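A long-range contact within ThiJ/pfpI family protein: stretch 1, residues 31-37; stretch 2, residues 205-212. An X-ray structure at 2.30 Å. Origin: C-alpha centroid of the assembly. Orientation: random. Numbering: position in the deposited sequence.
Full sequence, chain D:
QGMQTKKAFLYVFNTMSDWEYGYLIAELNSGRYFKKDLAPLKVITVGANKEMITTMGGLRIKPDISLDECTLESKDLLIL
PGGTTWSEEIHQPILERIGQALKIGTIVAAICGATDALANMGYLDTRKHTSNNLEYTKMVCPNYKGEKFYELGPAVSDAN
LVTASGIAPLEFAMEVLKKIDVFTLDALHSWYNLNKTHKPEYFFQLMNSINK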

ATOM      1  N   GLY D  31     -14.756   5.659  -0.130  1.00 30.11           N
ATOM      2  CA  GLY D  31     -15.818   5.758   0.789  1.00 28.88           C
ATOM      3  C   GLY D  31     -16.564   4.470   0.968  1.00 29.18           C
ATOM      4  O   GLY D  31     -17.689   4.463   1.586  1.00 30.31           O
ATOM      5  N   ARG D  32     -16.050   3.375   0.423  1.00 27.40           N
ATOM      6  CA  ARG D  32     -16.891   2.162   0.391  1.00 27.97           C
ATOM      7  C   ARG D  32     -17.386   1.647   1.745  1.00 28.25           C
ATOM      8  O   ARG D  32     -18.393   1.022   1.807  1.00 29.85           O
ATOM      9  CB  ARG D  32     -16.165   1.024  -0.295  1.00 28.21           C
ATOM     10  CG  ARG D  32     -14.827   0.728   0.316  1.00 28.39           C
ATOM     11  CD  ARG D  32     -14.115  -0.342  -0.386  1.00 28.65           C
ATOM     12  NE  ARG D  32     -12.932  -0.724   0.369  1.00 27.08           N
ATOM     13  CZ  ARG D  32     -12.242  -1.859   0.164  1.00 30.10           C
ATOM     14  NH1 ARG D  32     -12.537  -2.685  -0.810  1.00 32.88           N
ATOM     15  NH2 ARG D  32     -11.221  -2.164   0.920  1.00 29.40           N
ATOM     16  N   TYR D  33     -16.695   1.904   2.844  1.00 28.89           N
ATOM     17  CA  TYR D  33     -17.118   1.404   4.123  1.00 28.87           C
ATOM     18  C   TYR D  33     -17.487   2.517   5.080  1.00 29.68           C
ATOM     19  O   TYR D  33     -17.584   2.274   6.262  1.00 29.52           O
ATOM     20  CB  TYR D  33     -16.002   0.587   4.757  1.00 29.84           C
ATOM     21  CG  TYR D  33     -15.559  -0.637   4.005  1.00 29.23           C
ATOM     22  CD1 TYR D  33     -16.414  -1.291   3.123  1.00 30.46           C
ATOM     23  CD2 TYR D  33     -14.253  -1.104   4.129  1.00 29.61           C
ATOM     24  CE1 TYR D  33     -16.011  -2.400   2.470  1.00 28.29           C
ATOM     25  CE2 TYR D  33     -13.848  -2.212   3.485  1.00 27.17           C
ATOM     26  CZ  TYR D  33     -14.757  -2.866   2.669  1.00 30.70           C
ATOM     27  OH  TYR D  33     -14.397  -3.971   1.959  1.00 34.98           O
ATOM     28  N   PHE D  34     -17.676   3.731   4.557  1.00 30.89           N
ATOM     29  CA  PHE D  34     -18.182   4.848   5.310  1.00 31.72           C
ATOM     30  C   PHE D  34     -19.513   4.517   5.886  1.00 32.23           C
ATOM     31  O   PHE D  34     -20.230   3.620   5.399  1.00 34.73           O
ATOM     32  CB  PHE D  34     -18.310   6.105   4.431  1.00 30.98           C
ATOM     33  CG  PHE D  34     -16.964   6.819   4.188  1.00 33.04           C
ATOM     34  CD1 PHE D  34     -16.908   8.144   3.766  1.00 32.07           C
ATOM     35  CD2 PHE D  34     -15.761   6.181   4.402  1.00 33.79           C
ATOM     36  CE1 PHE D  34     -15.718   8.778   3.546  1.00 30.60           C
ATOM     37  CE2 PHE D  34     -14.561   6.834   4.176  1.00 31.08           C
ATOM     38  CZ  PHE D  34     -14.557   8.120   3.749  1.00 30.53           C
ATOM     39  N   LYS D  35     -19.865   5.270   6.919  1.00 33.32           N
ATOM     40  CA  LYS D  35     -21.180   5.183   7.570  1.00 34.08           C
ATOM     41  C   LYS D  35     -22.196   5.791   6.660  1.00 35.41           C
ATOM     42  O   LYS D  35     -21.826   6.397   5.619  1.00 36.58           O
ATOM     43  CB  LYS D  35     -21.207   5.911   8.922  1.00 34.60           C
ATOM     44  CG  LYS D  35     -21.068   7.403   8.897  1.00 33.67           C
ATOM     45  CD  LYS D  35     -20.585   7.835  10.250  1.00 35.91           C
ATOM     46  CE  LYS D  35     -20.213   9.339  10.295  1.00 39.82           C
ATOM     47  NZ  LYS D  35     -20.028   9.877  11.699  1.00 41.06           N
ATOM     48  N   LYS D  36     -23.465   5.669   7.053  1.00 35.27           N
ATOM     49  CA  LYS D  36     -24.563   6.055   6.193  1.00 35.81           C
ATOM     50  C   LYS D  36     -24.532   7.534   5.863  1.00 35.57           C
ATOM     51  O   LYS D  36     -24.025   8.336   6.646  1.00 35.51           O
ATOM     52  CB  LYS D  36     -25.923   5.679   6.836  1.00 35.98           C
ATOM     53  CG  LYS D  36     -26.348   6.478   8.011  1.00 36.02           C
ATOM     54  CD  LYS D  36     -27.705   5.917   8.543  1.00 36.25           C
ATOM     55  CE  LYS D  36     -27.967   6.298  10.005  1.00 36.37           C
ATOM     56  NZ  LYS D  36     -28.853   5.316  10.810  1.00 38.09           N
ATOM     57  N   ASP D  37     -25.070   7.887   4.704  1.00 35.44           N
ATOM     58  CA  ASP D  37     -25.122   9.287   4.261  1.00 36.18           C
ATOM     59  C   ASP D  37     -23.813  10.057   4.219  1.00 35.54           C
ATOM     60  O   ASP D  37     -23.809  11.270   4.225  1.00 34.43           O
ATOM     61  CB  ASP D  37     -25.996  10.096   5.193  1.00 36.95           C
ATOM     62  CG  ASP D  37     -27.355   9.538   5.372  1.00 37.61           C
ATOM     63  OD1 ASP D  37     -28.014   9.160   4.328  1.00 36.11           O
ATOM     64  OD2 ASP D  37     -27.737   9.539   6.584  1.00 38.75           O
ATOM     65  N   GLN D 205     -19.154  -9.531   9.645  1.00 32.18           N
ATOM     66  CA  GLN D 205     -19.319  -8.357  10.489  1.00 31.58           C
ATOM     67  C   GLN D 205     -19.274  -7.010   9.768  1.00 31.26           C
ATOM     68  O   GLN D 205     -20.128  -6.156   9.972  1.00 30.52           O
ATOM     69  CB  GLN D 205     -18.238  -8.331  11.517  1.00 30.74           C
ATOM     70  CG  GLN D 205     -18.509  -9.237  12.674  1.00 31.44           C
ATOM     71  CD  GLN D 205     -17.311  -9.379  13.596  1.00 30.77           C
ATOM     72  OE1 GLN D 205     -17.103 -10.422  14.159  1.00 32.10           O
ATOM     73  NE2 GLN D 205     -16.532  -8.351  13.734  1.00 28.18           N
ATOM     74  N   LEU D 206     -18.224  -6.839   8.979  1.00 31.24           N
ATOM     75  CA  LEU D 206     -17.956  -5.627   8.239  1.00 31.10           C
ATOM     76  C   LEU D 206     -19.016  -5.331   7.216  1.00 30.33           C
ATOM     77  O   LEU D 206     -19.420  -4.215   7.135  1.00 30.76           O
ATOM     78  CB  LEU D 206     -16.559  -5.713   7.576  1.00 30.86           C
ATOM     79  CG  LEU D 206     -16.195  -4.534   6.660  1.00 30.66           C
ATOM     80  CD1 LEU D 206     -16.174  -3.218   7.433  1.00 28.10           C
ATOM     81  CD2 LEU D 206     -14.877  -4.723   5.932  1.00 32.60           C
ATOM     82  N   MET D 207     -19.451  -6.323   6.428  1.00 30.77           N
ATOM     83  CA  MET D 207     -20.537  -6.173   5.459  1.00 31.37           C
ATOM     84  C   MET D 207     -21.871  -5.732   6.076  1.00 31.07           C
ATOM     85  O   MET D 207     -22.638  -4.959   5.468  1.00 30.19           O
ATOM     86  CB  MET D 207     -20.713  -7.469   4.633  1.00 32.33           C
ATOM     87  CG  MET D 207     -19.527  -7.829   3.593  1.00 33.49           C
ATOM     88  SD  MET D 207     -19.252  -6.507   2.412  1.00 32.50           S
ATOM     89  CE  MET D 207     -19.579  -7.106   0.846  1.00 38.83           C
ATOM     90  N   ASN D 208     -22.137  -6.203   7.286  1.00 30.19           N
ATOM     91  CA  ASN D 208     -23.340  -5.837   7.995  1.00 30.99           C
ATOM     92  C   ASN D 208     -23.259  -4.619   8.926  1.00 31.46           C
ATOM     93  O   ASN D 208     -24.291  -4.233   9.486  1.00 30.45           O
ATOM     94  CB  ASN D 208     -23.829  -7.030   8.801  1.00 31.01           C
ATOM     95  CG  ASN D 208     -24.421  -8.049   7.960  1.00 28.77           C
ATOM     96  OD1 ASN D 208     -25.542  -7.925   7.597  1.00 30.55           O
ATOM     97  ND2 ASN D 208     -23.660  -9.047   7.589  1.00 32.03           N
ATOM     98  N   SER D 209     -22.066  -4.044   9.098  1.00 31.30           N
ATOM     99  CA  SER D 209     -21.841  -2.871   9.955  1.00 32.29           C
ATOM    100  C   SER D 209     -21.714  -1.598   9.144  1.00 32.99           C
ATOM    101  O   SER D 209     -21.859  -0.486   9.676  1.00 32.96           O
ATOM    102  CB  SER D 209     -20.514  -3.003  10.726  1.00 32.87           C
ATOM    103  OG  SER D 209     -20.381  -4.251  11.393  1.00 34.22           O
ATOM    104  N   ILE D 210     -21.339  -1.744   7.872  1.00 34.00           N
ATOM    105  CA  ILE D 210     -21.081  -0.570   7.021  1.00 33.10           C
ATOM    106  C   ILE D 210     -22.416   0.061   6.626  1.00 34.55           C
ATOM    107  O   ILE D 210     -23.469  -0.642   6.521  1.00 35.37           O
ATOM    108  CB  ILE D 210     -20.182  -0.857   5.748  1.00 32.76           C
ATOM    109  CG1 ILE D 210     -20.893  -1.825   4.770  1.00 29.94           C
ATOM    110  CG2 ILE D 210     -18.794  -1.296   6.221  1.00 30.37           C
ATOM    111  CD1 ILE D 210     -20.159  -2.230   3.469  1.00 27.70           C
ATOM    112  N   ASN D 211     -22.374   1.390   6.415  1.00 34.99           N
ATOM    113  CA  ASN D 211     -23.492   2.093   5.768  1.00 35.09           C
ATOM    114  C   ASN D 211     -24.732   2.176   6.671  1.00 35.37           C
ATOM    115  O   ASN D 211     -25.867   2.003   6.204  1.00 36.42           O
ATOM    116  CB  ASN D 211     -23.787   1.364   4.439  1.00 34.39           C
ATOM    117  CG  ASN D 211     -24.713   2.109   3.559  1.00 34.47           C
ATOM    118  OD1 ASN D 211     -25.573   1.505   2.942  1.00 39.96           O
ATOM    119  ND2 ASN D 211     -24.548   3.409   3.468  1.00 28.02           N
ATOM    120  N   LYS D 212     -24.478   2.458   7.948  1.00 36.41           N
ATOM    121  CA  LYS D 212     -25.452   2.387   9.078  1.00 36.86           C
ATOM    122  C   LYS D 212     -25.143   3.443  10.155  1.00 35.56           C
ATOM    123  O   LYS D 212     -24.296   4.283   9.905  1.00 34.75           O
ATOM    124  CB  LYS D 212     -25.372   0.995   9.738  1.00 37.61           C
ATOM    125  CG  LYS D 212     -26.357  -0.075   9.117  1.00 37.88           C
ATOM    126  CD  LYS D 212     -26.057  -1.446   9.761  1.00 37.21           C
ATOM    127  CE  LYS D 212     -26.751  -2.541   9.033  1.00 38.63           C
ATOM    128  NZ  LYS D 212     -26.647  -3.809   9.820  1.00 39.30           N
TER

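The last residues of the chain pack against a loop near its start, burying 397 Å² counted over both sides. The contact has an apolar part around Tyr-33 and a backbone part along residues 34 to 36.

Tyr-33 has the largest area covered by the other stretch. Its CA-to-CB bond points sideways, and chi1 is m (-62°). This rotamer lays the ring alongside Leu-206 and Ile-210. Leu-206 comes from the C-terminal helix and points toward the loop. With chi1 t and chi2 p, it places CD2 over one face of the ring, 4.0 Å from the Tyr-33 ring centroid and 25° off the normal. This is a CH-pi contact. The closest pair is Tyr-33 CE2 and Leu-206 CD2, at 3.7 Å. A branched aliphatic side chain suits this buried site, because a methyl group can direct its C-H bonds at the ring face.

Ile-210 also points toward the loop. With chi1 p (65°) and chi2 t, Ile-210 directs both CG2 and CD1 at Tyr-33. CG2 lies 3.7 Å from Tyr-33 CB. CD1 extends to 4.1 Å from Arg-32 O and also reaches the Tyr-33 ring obliquely. The beta-branched side chain thus meets both the base of the tyrosine and its ring.

A type I turn from Gly-31 to Phe-34 leads into the contact. Gly-31 has positive phi, which favours glycine, and its O accepts a bond of 3.1 Å from Phe-34 N. Phe-34 is buried, but its side chain points away from the C-terminal stretch. Its contribution here is through the backbone: Asn-211 N donates a weak hydrogen bond to Phe-34 O, at 3.3 Å and 129°. The bond from Lys-36 N to Lys-212 O is also 3.3 Å long, but at 173° it is nearly straight.

The lysines contribute mainly near the backbone. Lys-35 points away overall, yet its CB lies 3.6 Å from Lys-212 O; its NZ is hydrogen-bonded elsewhere in the structure. Lys-36 has chi1 p and then an extended chain. Its CB packs 3.7 Å from Asn-211 C, and Lys-36 CG lies 3.6 Å from Lys-212 O. Lys-36 is exposed, and a long aliphatic stem suits such a place because its carbons can cover backbone.

Asn-211 has positive phi (71°), a conformation asparagine tolerates well. Its CB points away, but chi1 t brings the amide nearer, with ND2 4.3 Å from Lys-36 CB. Lys-212 also points away. Its long side chain turns back along its own stretch, and NZ donates a very short 2.4 Å hydrogen bond to Asn-208 O.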